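HcgC (Methanococcus maripaludis S2, PDB 5O4J) is a SAM-dependent C-methyltransferase that probably methylates a pyridinol precursor in the biosynthesis of the [Fe]-hydrogenase cofactor. Local coordinates at residues 133-138 with 148-153; 126-131 with 154-159; 12-17 with 227-232; 182-187 with 248-253. One frame throughout, in Å; residues are numbered along the deposited sequence.

Interaction 1. Residues 133-138 with 148-153; sequences VEDPKG and DNTDKR. With SAH (S-adenosyl-L-homocysteine), chain E.
Lys-137 reaches across from the loop behind strand 130-134 to a second loop, and its ammonium joins two carboxylates in a salt-bridge network at the C-terminal ends of the parallel strands of a Rossmann-like mixed sheet, where the cofactor product S-adenosyl-L-homocysteine lies. NZ stands 2.8 Å from Asp-148 OD2 and equally close to Asp-135 OD1, meeting each from above the carboxylate plane. Bends at chi3 and chi4 (-58° and -60°) curl the chain back, so that its CG and CD lie across Asp-148. An alanine here would remove the positive charge shared by Asp-135 and Asp-148, whose OD1 atoms are 4.0 Å apart, and would probably leave their like charges poorly compensated and weaken the link between the loops.

The second shell fixes both acids. Asp-135 OD1 also accepts the backbone N of Lys-137, closing an Asx turn, while its OD2 pairs with Lys-164. On the other side Thr-150 OG1 donates to the syn lone pair of Asp-148 OD1, and the same hydroxyl lies 3.3 Å from Pro-136 CD. Pro-136 touches the bound PJL ligand. Val-133 packs its CG1 on Thr-150 CG2, and its CG2 on Arg-153 CB. The guanidinium of Arg-153 grips Asn-149 OD1 side-on with NE and NH2, and goes on to Asp-111 and the carbonyl of Gly-114.

The CB of Glu-134 is directed away from 148-153, and its extended chain brings the carboxylate to the ligand. Lys-29 pairs with its OE2, leaving OE1 to take a weak hydrogen bond of 3.1 Å from the amino N of S-adenosyl-L-homocysteine.

Interaction 2. Residues 126-131 with 154-159; sequences FNPKVL and LCVGAK
The carbonyl oxygen of Lys-159 is held from the neighbouring strand by one strong hydrogen bond and one weaker C-H contact. Leu-131 N donates to it over 2.9 Å, almost along the C=O axis, and Val-130 CA lies 3.3 Å away in a CA-H...O contact. One step earlier Lys-159 N returns a bond to Lys-129 O, so the two backbones are stitched on both sides of Val-130.

Before the ladder starts, Gly-157 CA comes to 3.3 Å from Pro-128 O. A side chain at this glycine would run into Leu-131 CB, and its backbone angles alone already call for glycine. Water 2 joins Gly-157 N to Asn-127 OD1. Beside Gly-157, Leu-131 CD2 presses to 3.2 Å from Val-156 O, a buried carbonyl without a polar partner, and also touches Val-156 CG2. That same CG2 meets Pro-128 CD at 3.8 Å. On the face that carries Val-130 and Lys-159, Val-130 CG2 runs alongside Lys-159 CD, both side chains pointing the same way, and the lysine's NZ continues to the carbonyl of Phe-36. Strands 130-134 and 159-167 thus begin as parallel neighbours, joined through helix 142-147 in the beta-alpha-beta manner of a Rossmann-like sheet.

Interaction 3. Residues 12-17 with 227-232; sequences TRSKIK and MSAITV
Two chain segments far apart in sequence pair here as antiparallel strands, 10-13 and 230-234, the two inner strands of a four-stranded sheet. Thr-12 and Val-232 form a hydrogen-bonded pair, with Val-232 N 2.8 Å from Thr-12 O.

The buried, tightly bonded part centres on Ser-14, where the strands give way to loops. Ser-14 N donates to Ile-230 O nearly along the C=O axis. Its OG, held in the crowded position between backbone N and carbonyl carbon (chi1 64°), accepts from Ile-230 N at 3.1 Å and donates to Ile-16 O at 2.8 Å. That carbonyl takes a second, almost straight bond from Ala-229 N. An alanine in place of Ser-14 would lose both hydroxyl bonds and would probably loosen the bend that carries the chain to Ile-16. Leu-246 and Glu-243 of helix 239-251 cover this serine.

The side of Arg-13 is looser. This residue is exposed, its chain bent at chi3, and Met-227 SD lies over one face of its guanidinium, 4.3 Å above the plane and offset toward the rim. Buried Ser-228 links it back to the tight part: its OG accepts a long bond from Arg-13 NE at 3.3 Å and donates to Ser-14 O at 2.8 Å.

Interaction 4. Residues 182-187 with 248-253; sequences VDIIMD and KNISRV
Ile-184 carries most of this contact between helices 177-193 and 239-251, and its branches divide the partners among them. From CB the chain forks: CG2 lies anti to the backbone N, whereas CG1 lies anti to the carbonyl carbon (chi1 -73°). CG2 fits between two residues of the facing helix, 3.9 Å from Ile-250 CG1 and just as far from Asn-249 CB. CG1 comes to 3.9 Å from the carbonyl oxygen of Asn-249, a van der Waals approach to the backbone. At the tip, CD1 meets Val-253 CG2 at 3.7 Å, where strand 253-259 begins. The isoleucine lies roughly perpendicular to Ile-250 and Val-253, but runs antiparallel alongside Asn-249. Ile-21 of helix 18-37 touches Ile-184 and Ile-250 alike, adding a third helix to the apolar cluster.

One turn further on, polar groups take over. Asp-187 CB lies 4.0 Å from Asn-249 OD1, and no hydrogen bond joins the segments directly. Instead, water 4 donates to Asp-187 O at 3.1 Å and accepts from Asn-249 ND2 at 2.9 Å, bridging a helix carbonyl to the opposing amide. The carboxylate of Asp-187 is engaged by Arg-190 and Arg-167.

Together these contacts make a helix-helix interface with an apolar centre and a water-bridged flank, packing two helices of the alpha/beta fold where one hands over to the last strand of the mixed sheet.

From the N terminus, segment 12-17 finds its partner at 227-232, so interaction 3 closes a long loop that encloses interactions 1 and 2. Within it, interaction 2 closes a shorter loop from 126-131 to 154-159, and interaction 1 is nested inside that one. Those two share strand 130-134 and touch through Val-133 and Leu-154. Interaction 4 opens after both have closed and crosses interaction 3, since 227-232 falls between 182-187 and 248-253. They meet where Ala-229 packs on Ile-185. The first pair joins strand 130-134 to the loop and strand that follow helix 142-147, with interaction 1 beside the S-adenosyl-L-homocysteine pocket; interaction 3 pairs two strands of the antiparallel sheet and interaction 4 packs helices beside it.

Interaction 1. Residues 133-138 with 148-153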
# COMPACT_ATOMS: atom_id res chain seq x y z
N VAL A 133 -14.46 -29.11 -7.95
CA VAL A 133 -15.21 -27.88 -7.78
C VAL A 133 -14.22 -26.75 -7.58
O VAL A 133 -13.33 -26.85 -6.73
CB VAL A 133 -16.20 -27.96 -6.60
CG1 VAL A 133 -16.92 -26.61 -6.38
CG2 VAL A 133 -17.20 -29.07 -6.81
N GLU A 134 -14.34 -25.68 -8.36
CA GLU A 134 -13.48 -24.54 -8.16
C GLU A 134 -13.98 -23.73 -6.97
O GLU A 134 -15.16 -23.37 -6.91
CB GLU A 134 -13.40 -23.66 -9.41
CG GLU A 134 -12.42 -22.51 -9.22
CD GLU A 134 -12.14 -21.74 -10.49
OE1 GLU A 134 -12.91 -21.87 -11.46
OE2 GLU A 134 -11.13 -21.01 -10.50
N ASP A 135 -13.09 -23.48 -6.01
CA ASP A 135 -13.40 -22.64 -4.86
C ASP A 135 -13.20 -21.18 -5.27
O ASP A 135 -12.07 -20.76 -5.56
CB ASP A 135 -12.49 -23.02 -3.69
CG ASP A 135 -12.70 -22.16 -2.46
OD1 ASP A 135 -13.60 -21.29 -2.44
OD2 ASP A 135 -11.93 -22.36 -1.48
N PRO A 136 -14.28 -20.38 -5.33
CA PRO A 136 -14.13 -18.97 -5.74
C PRO A 136 -13.53 -18.08 -4.66
O PRO A 136 -13.10 -16.96 -4.97
CB PRO A 136 -15.56 -18.54 -6.05
CG PRO A 136 -16.38 -19.34 -5.11
CD PRO A 136 -15.68 -20.69 -5.01
N LYS A 137 -13.50 -18.54 -3.41
CA LYS A 137 -12.94 -17.72 -2.35
C LYS A 137 -11.46 -17.51 -2.57
O LYS A 137 -10.72 -18.46 -2.86
CB LYS A 137 -13.16 -18.39 -1.00
CG LYS A 137 -14.62 -18.56 -0.63
CD LYS A 137 -14.78 -19.05 0.81
CE LYS A 137 -14.06 -20.37 1.06
NZ LYS A 137 -14.55 -21.47 0.19
N GLY A 138 -11.02 -16.27 -2.42
CA GLY A 138 -9.62 -15.93 -2.38
C GLY A 138 -9.17 -15.79 -0.94
O GLY A 138 -9.40 -16.69 -0.13
N ASP A 148 -20.57 -18.21 -0.29
CA ASP A 148 -19.94 -19.38 -0.87
C ASP A 148 -20.56 -20.66 -0.32
O ASP A 148 -20.88 -20.75 0.86
CB ASP A 148 -18.44 -19.37 -0.56
CG ASP A 148 -17.75 -20.63 -1.01
OD1 ASP A 148 -17.61 -20.84 -2.23
OD2 ASP A 148 -17.36 -21.42 -0.13
N ASN A 149 -20.72 -21.66 -1.19
CA ASN A 149 -21.20 -22.98 -0.75
C ASN A 149 -20.42 -24.09 -1.45
O ASN A 149 -20.97 -25.16 -1.75
CB ASN A 149 -22.70 -23.14 -1.00
CG ASN A 149 -23.04 -23.18 -2.47
OD1 ASN A 149 -22.24 -22.79 -3.31
ND2 ASN A 149 -24.24 -23.67 -2.79
N THR A 150 -19.13 -23.86 -1.68
CA THR A 150 -18.28 -24.83 -2.35
C THR A 150 -18.37 -26.21 -1.71
O THR A 150 -18.47 -27.23 -2.41
CB THR A 150 -16.82 -24.34 -2.33
OG1 THR A 150 -16.70 -23.18 -3.17
CG2 THR A 150 -15.84 -25.42 -2.82
N ASP A 151 -18.28 -26.27 -0.38
CA ASP A 151 -18.26 -27.56 0.30
C ASP A 151 -19.54 -28.35 0.06
O ASP A 151 -19.50 -29.58 -0.01
CB ASP A 151 -18.05 -27.35 1.80
CG ASP A 151 -16.68 -26.78 2.13
OD1 ASP A 151 -15.67 -27.48 1.92
OD2 ASP A 151 -16.61 -25.62 2.59
N LYS A 152 -20.67 -27.66 -0.06
CA LYS A 152 -21.93 -28.35 -0.31
C LYS A 152 -22.02 -28.92 -1.72
O LYS A 152 -22.86 -29.79 -1.97
CB LYS A 152 -23.10 -27.40 -0.05
CG LYS A 152 -23.30 -27.09 1.42
CD LYS A 152 -24.53 -26.23 1.68
CE LYS A 152 -24.76 -26.06 3.17
NZ LYS A 152 -25.97 -25.24 3.47
N ARG A 153 -21.19 -28.44 -2.64
CA ARG A 153 -21.17 -28.97 -4.00
C ARG A 153 -20.33 -30.24 -4.12
O ARG A 153 -20.39 -30.90 -5.17
CB ARG A 153 -20.63 -27.90 -4.95
CG ARG A 153 -21.50 -26.66 -4.97
CD ARG A 153 -21.02 -25.65 -6.01
NE ARG A 153 -21.49 -24.30 -5.72
CZ ARG A 153 -21.36 -23.27 -6.54
NH1 ARG A 153 -20.77 -23.42 -7.73
NH2 ARG A 153 -21.81 -22.07 -6.18
N SAH E . -14.34 -19.15 -11.69
CA SAH E . -14.37 -18.70 -13.11
CB SAH E . -15.46 -17.64 -13.29
CG SAH E . -16.85 -18.27 -13.35
SD SAH E . -18.11 -17.07 -13.70
C SAH E . -13.06 -18.11 -13.54
O SAH E . -12.95 -17.67 -14.71
OXT SAH E . -12.14 -18.08 -12.71
C5' SAH E . -19.55 -18.09 -13.80
C4' SAH E . -19.68 -18.81 -15.13
O4' SAH E . -20.55 -19.93 -14.95
C3' SAH E . -20.35 -17.94 -16.18
O3' SAH E . -19.93 -18.30 -17.50
C2' SAH E . -21.81 -18.24 -15.95
O2' SAH E . -22.66 -17.93 -17.05
C1' SAH E . -21.77 -19.73 -15.67
N9 SAH E . -22.87 -20.21 -14.81
C8 SAH E . -23.38 -19.58 -13.73
N7 SAH E . -24.35 -20.35 -13.18
C5 SAH E . -24.43 -21.49 -13.90
C6 SAH E . -25.23 -22.73 -13.86
N6 SAH E . -26.16 -22.90 -12.90
N1 SAH E . -24.99 -23.66 -14.81
C2 SAH E . -24.06 -23.50 -15.76
N3 SAH E . -23.30 -22.40 -15.87
C4 SAH E . -23.44 -21.39 -14.98
O HOH W 1 -14.26 -24.22 0.83

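Interaction 2. Residues 126-131 with 154-159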
# COMPACT_ATOMS: atom_id res chain seq x y z
N PHE A 126 -25.15 -36.51 -10.88
CA PHE A 126 -24.07 -37.22 -11.54
C PHE A 126 -23.43 -38.21 -10.58
O PHE A 126 -23.57 -38.12 -9.36
CB PHE A 126 -23.03 -36.23 -12.07
CG PHE A 126 -23.61 -35.18 -12.96
CD1 PHE A 126 -24.01 -35.49 -14.25
CD2 PHE A 126 -23.80 -33.88 -12.51
CE1 PHE A 126 -24.57 -34.54 -15.08
CE2 PHE A 126 -24.36 -32.92 -13.32
CZ PHE A 126 -24.75 -33.25 -14.61
N ASN A 127 -22.70 -39.16 -11.16
CA ASN A 127 -21.97 -40.18 -10.40
C ASN A 127 -20.64 -40.41 -11.10
O ASN A 127 -20.38 -41.47 -11.67
CB ASN A 127 -22.78 -41.48 -10.30
CG ASN A 127 -22.10 -42.53 -9.46
OD1 ASN A 127 -21.36 -42.22 -8.52
ND2 ASN A 127 -22.32 -43.80 -9.79
N PRO A 128 -19.76 -39.41 -11.07
CA PRO A 128 -18.50 -39.51 -11.79
C PRO A 128 -17.43 -40.23 -10.98
O PRO A 128 -17.57 -40.46 -9.78
CB PRO A 128 -18.11 -38.04 -12.01
CG PRO A 128 -18.64 -37.35 -10.79
CD PRO A 128 -19.90 -38.11 -10.39
N LYS A 129 -16.37 -40.61 -11.67
CA LYS A 129 -15.17 -41.07 -11.00
C LYS A 129 -14.51 -39.94 -10.23
O LYS A 129 -14.06 -40.12 -9.09
CB LYS A 129 -14.20 -41.65 -12.03
CG LYS A 129 -14.69 -42.93 -12.67
CD LYS A 129 -13.76 -43.37 -13.78
CE LYS A 129 -14.28 -44.61 -14.48
NZ LYS A 129 -13.58 -44.85 -15.77
N VAL A 130 -14.47 -38.75 -10.82
CA VAL A 130 -13.78 -37.60 -10.27
C VAL A 130 -14.69 -36.38 -10.35
O VAL A 130 -15.34 -36.15 -11.38
CB VAL A 130 -12.46 -37.33 -11.01
CG1 VAL A 130 -11.79 -36.05 -10.53
CG2 VAL A 130 -11.52 -38.52 -10.83
N LEU A 131 -14.77 -35.64 -9.25
CA LEU A 131 -15.45 -34.36 -9.18
C LEU A 131 -14.45 -33.31 -8.74
O LEU A 131 -13.77 -33.49 -7.73
CB LEU A 131 -16.62 -34.41 -8.20
CG LEU A 131 -17.27 -33.07 -7.86
CD1 LEU A 131 -17.97 -32.51 -9.08
CD2 LEU A 131 -18.24 -33.21 -6.70
N LEU A 154 -19.55 -30.58 -3.11
CA LEU A 154 -18.68 -31.76 -3.16
C LEU A 154 -19.43 -32.99 -2.66
O LEU A 154 -19.06 -33.63 -1.68
CB LEU A 154 -17.42 -31.52 -2.33
CG LEU A 154 -16.46 -30.47 -2.87
CD1 LEU A 154 -15.64 -29.93 -1.71
CD2 LEU A 154 -15.59 -31.08 -3.96
N CYS A 155 -20.50 -33.33 -3.37
CA CYS A 155 -21.44 -34.33 -2.89
C CYS A 155 -21.47 -35.61 -3.71
O CYS A 155 -22.24 -36.52 -3.38
CB CYS A 155 -22.85 -33.73 -2.82
SG CYS A 155 -23.41 -32.95 -4.33
N VAL A 156 -20.68 -35.71 -4.78
CA VAL A 156 -20.61 -36.92 -5.60
C VAL A 156 -19.16 -37.13 -6.01
O VAL A 156 -18.31 -36.27 -5.82
CB VAL A 156 -21.52 -36.84 -6.84
CG1 VAL A 156 -22.98 -36.73 -6.42
CG2 VAL A 156 -21.13 -35.68 -7.74
N GLY A 157 -18.89 -38.31 -6.58
CA GLY A 157 -17.56 -38.61 -7.06
C GLY A 157 -16.74 -39.48 -6.12
O GLY A 157 -16.72 -39.26 -4.91
N ALA A 158 -16.04 -40.47 -6.68
CA ALA A 158 -15.18 -41.33 -5.87
C ALA A 158 -13.95 -40.57 -5.39
O ALA A 158 -13.44 -40.81 -4.29
CB ALA A 158 -14.76 -42.56 -6.68
N LYS A 159 -13.45 -39.66 -6.22
CA LYS A 159 -12.32 -38.80 -5.91
C LYS A 159 -12.80 -37.37 -6.07
O LYS A 159 -13.46 -37.05 -7.06
CB LYS A 159 -11.15 -39.11 -6.84
CG LYS A 159 -9.87 -38.32 -6.62
CD LYS A 159 -9.01 -38.47 -7.86
CE LYS A 159 -7.55 -38.20 -7.62
NZ LYS A 159 -6.82 -38.39 -8.91
O HOH W 2 -20.85 -40.28 -6.45

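Interaction 3. Residues 12-17 with 227-232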
# COMPACT_ATOMS: atom_id res chain seq x y z
N THR A 12 4.75 4.77 -23.03
CA THR A 12 5.16 3.38 -23.19
C THR A 12 3.95 2.48 -22.93
O THR A 12 3.36 2.54 -21.85
CB THR A 12 6.29 3.04 -22.22
OG1 THR A 12 7.35 3.98 -22.40
CG2 THR A 12 6.81 1.62 -22.48
N ARG A 13 3.59 1.67 -23.91
CA ARG A 13 2.56 0.65 -23.75
C ARG A 13 3.23 -0.70 -23.48
O ARG A 13 4.21 -1.06 -24.14
CB ARG A 13 1.69 0.55 -25.00
CG ARG A 13 0.84 1.79 -25.28
CD ARG A 13 0.07 1.66 -26.60
NE ARG A 13 -0.29 0.27 -26.91
CZ ARG A 13 -1.05 -0.10 -27.94
NH1 ARG A 13 -1.56 0.80 -28.77
NH2 ARG A 13 -1.30 -1.39 -28.13
N SER A 14 2.70 -1.44 -22.52
CA SER A 14 3.30 -2.72 -22.18
C SER A 14 3.15 -3.69 -23.35
O SER A 14 2.14 -3.70 -24.06
CB SER A 14 2.67 -3.31 -20.91
OG SER A 14 1.28 -3.61 -21.05
N LYS A 15 4.19 -4.50 -23.55
CA LYS A 15 4.08 -5.60 -24.51
C LYS A 15 3.07 -6.63 -24.04
O LYS A 15 2.31 -7.18 -24.85
CB LYS A 15 5.44 -6.24 -24.74
CG LYS A 15 6.45 -5.32 -25.41
CD LYS A 15 7.83 -5.94 -25.39
CE LYS A 15 8.85 -5.00 -26.02
NZ LYS A 15 8.58 -4.89 -27.48
N ILE A 16 3.06 -6.92 -22.74
CA ILE A 16 2.08 -7.85 -22.18
C ILE A 16 0.68 -7.27 -22.33
O ILE A 16 0.41 -6.14 -21.89
CB ILE A 16 2.43 -8.14 -20.71
CG1 ILE A 16 3.64 -9.08 -20.64
CG2 ILE A 16 1.23 -8.75 -19.95
CD1 ILE A 16 4.36 -9.03 -19.31
N LYS A 17 -0.21 -8.04 -22.95
CA LYS A 17 -1.60 -7.66 -23.14
C LYS A 17 -2.47 -8.28 -22.06
O LYS A 17 -2.09 -9.26 -21.41
CB LYS A 17 -2.11 -8.09 -24.52
CG LYS A 17 -1.45 -7.38 -25.70
CD LYS A 17 -1.85 -8.08 -26.99
CE LYS A 17 -1.41 -7.30 -28.22
NZ LYS A 17 -1.76 -8.04 -29.46
N MET A 227 -5.25 -5.77 -25.85
CA MET A 227 -4.83 -4.41 -25.54
C MET A 227 -3.74 -4.49 -24.48
O MET A 227 -3.80 -5.35 -23.59
CB MET A 227 -6.02 -3.57 -25.02
CG MET A 227 -5.66 -2.20 -24.46
SD MET A 227 -4.78 -1.17 -25.65
CE MET A 227 -4.40 0.27 -24.66
N SER A 228 -2.75 -3.60 -24.58
CA SER A 228 -1.70 -3.52 -23.58
C SER A 228 -2.31 -3.42 -22.19
O SER A 228 -3.25 -2.65 -21.97
CB SER A 228 -0.82 -2.29 -23.83
OG SER A 228 -0.08 -2.39 -25.03
N ALA A 229 -1.75 -4.17 -21.24
CA ALA A 229 -2.26 -4.11 -19.88
C ALA A 229 -2.05 -2.73 -19.26
O ALA A 229 -2.90 -2.25 -18.51
CB ALA A 229 -1.62 -5.19 -19.00
N ILE A 230 -0.92 -2.09 -19.55
CA ILE A 230 -0.54 -0.85 -18.89
C ILE A 230 0.06 0.12 -19.89
O ILE A 230 0.82 -0.27 -20.77
CB ILE A 230 0.46 -1.11 -17.74
CG1 ILE A 230 -0.22 -1.93 -16.65
CG2 ILE A 230 0.95 0.21 -17.14
CD1 ILE A 230 0.68 -2.38 -15.52
N THR A 231 -0.27 1.40 -19.72
CA THR A 231 0.35 2.49 -20.46
C THR A 231 0.98 3.46 -19.46
O THR A 231 0.35 3.82 -18.46
CB THR A 231 -0.69 3.19 -21.33
OG1 THR A 231 -1.23 2.25 -22.26
CG2 THR A 231 -0.07 4.36 -22.10
N VAL A 232 2.23 3.85 -19.71
CA VAL A 232 2.98 4.66 -18.77
C VAL A 232 3.41 5.95 -19.44
O VAL A 232 3.80 5.96 -20.61
CB VAL A 232 4.22 3.91 -18.24
CG1 VAL A 232 4.82 4.68 -17.08
CG2 VAL A 232 3.87 2.49 -17.84
O HOH W 3 6.76 5.91 -20.83

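Interaction 4. Residues 182-187 with 248-253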
# COMPACT_ATOMS: atom_id res chain seq x y z
N VAL A 182 -7.21 -8.36 -12.83
CA VAL A 182 -7.36 -6.99 -12.34
C VAL A 182 -6.33 -6.70 -11.26
O VAL A 182 -5.64 -5.68 -11.29
CB VAL A 182 -8.79 -6.78 -11.82
CG1 VAL A 182 -8.91 -5.46 -11.05
CG2 VAL A 182 -9.78 -6.82 -12.98
N ASP A 183 -6.20 -7.59 -10.29
CA ASP A 183 -5.31 -7.33 -9.17
C ASP A 183 -3.84 -7.36 -9.60
O ASP A 183 -3.03 -6.59 -9.08
CB ASP A 183 -5.59 -8.34 -8.06
CG ASP A 183 -6.91 -8.10 -7.37
OD1 ASP A 183 -7.53 -7.03 -7.56
OD2 ASP A 183 -7.32 -8.99 -6.60
N ILE A 184 -3.49 -8.27 -10.51
CA ILE A 184 -2.15 -8.27 -11.09
C ILE A 184 -1.84 -6.92 -11.70
O ILE A 184 -0.77 -6.34 -11.48
CB ILE A 184 -2.02 -9.40 -12.13
CG1 ILE A 184 -1.96 -10.76 -11.43
CG2 ILE A 184 -0.78 -9.22 -13.02
CD1 ILE A 184 -2.24 -11.93 -12.35
N ILE A 185 -2.77 -6.40 -12.49
CA ILE A 185 -2.53 -5.13 -13.16
C ILE A 185 -2.46 -3.99 -12.14
O ILE A 185 -1.58 -3.13 -12.23
CB ILE A 185 -3.61 -4.90 -14.24
CG1 ILE A 185 -3.39 -5.91 -15.38
CG2 ILE A 185 -3.53 -3.48 -14.76
CD1 ILE A 185 -4.50 -5.95 -16.43
N MET A 186 -3.37 -3.97 -11.16
CA MET A 186 -3.38 -2.89 -10.17
C MET A 186 -2.11 -2.88 -9.34
O MET A 186 -1.50 -1.82 -9.12
CB MET A 186 -4.61 -3.02 -9.28
CG MET A 186 -5.92 -2.77 -9.99
SD MET A 186 -6.10 -1.09 -10.64
CE MET A 186 -6.38 -0.22 -9.10
N ASP A 187 -1.68 -4.06 -8.85
CA ASP A 187 -0.45 -4.11 -8.07
C ASP A 187 0.75 -3.72 -8.93
O ASP A 187 1.66 -3.03 -8.46
CB ASP A 187 -0.26 -5.50 -7.47
CG ASP A 187 -1.09 -5.72 -6.20
OD1 ASP A 187 -1.63 -4.74 -5.66
OD2 ASP A 187 -1.18 -6.88 -5.73
N LYS A 248 6.53 -10.42 -12.96
CA LYS A 248 6.67 -10.86 -11.57
C LYS A 248 5.31 -11.03 -10.91
O LYS A 248 5.07 -12.02 -10.20
CB LYS A 248 7.51 -9.85 -10.79
CG LYS A 248 7.57 -10.06 -9.28
CD LYS A 248 8.40 -8.97 -8.61
CE LYS A 248 7.72 -7.60 -8.64
NZ LYS A 248 8.60 -6.55 -8.05
N ASN A 249 4.39 -10.10 -11.15
CA ASN A 249 3.08 -10.22 -10.53
C ASN A 249 2.28 -11.37 -11.12
O ASN A 249 1.54 -12.04 -10.39
CB ASN A 249 2.33 -8.90 -10.63
CG ASN A 249 2.66 -7.99 -9.48
OD1 ASN A 249 2.40 -8.34 -8.34
ND2 ASN A 249 3.24 -6.84 -9.77
N ILE A 250 2.42 -11.63 -12.42
CA ILE A 250 1.80 -12.81 -13.02
C ILE A 250 2.33 -14.08 -12.35
O ILE A 250 1.57 -15.01 -12.06
CB ILE A 250 2.04 -12.84 -14.54
CG1 ILE A 250 1.32 -11.67 -15.20
CG2 ILE A 250 1.56 -14.18 -15.13
CD1 ILE A 250 1.80 -11.36 -16.60
N SER A 251 3.64 -14.14 -12.09
CA SER A 251 4.23 -15.35 -11.53
C SER A 251 3.76 -15.63 -10.11
O SER A 251 3.90 -16.77 -9.63
CB SER A 251 5.76 -15.27 -11.55
OG SER A 251 6.25 -14.38 -10.56
N ARG A 252 3.19 -14.64 -9.41
CA ARG A 252 2.73 -14.89 -8.05
C ARG A 252 1.49 -15.77 -8.02
O ARG A 252 1.18 -16.36 -6.98
CB ARG A 252 2.47 -13.57 -7.33
CG ARG A 252 3.72 -12.74 -7.11
CD ARG A 252 3.41 -11.54 -6.23
NE ARG A 252 4.61 -10.84 -5.80
CZ ARG A 252 5.45 -11.27 -4.87
NH1 ARG A 252 6.52 -10.53 -4.56
NH2 ARG A 252 5.24 -12.42 -4.25
N VAL A 253 0.77 -15.89 -9.14
CA VAL A 253 -0.42 -16.73 -9.16
C VAL A 253 -0.02 -18.18 -8.97
O VAL A 253 0.89 -18.69 -9.63
CB VAL A 253 -1.22 -16.53 -10.46
CG1 VAL A 253 -2.43 -17.46 -10.50
CG2 VAL A 253 -1.66 -15.08 -10.59
O HOH W 4 4.01 -4.93 -7.78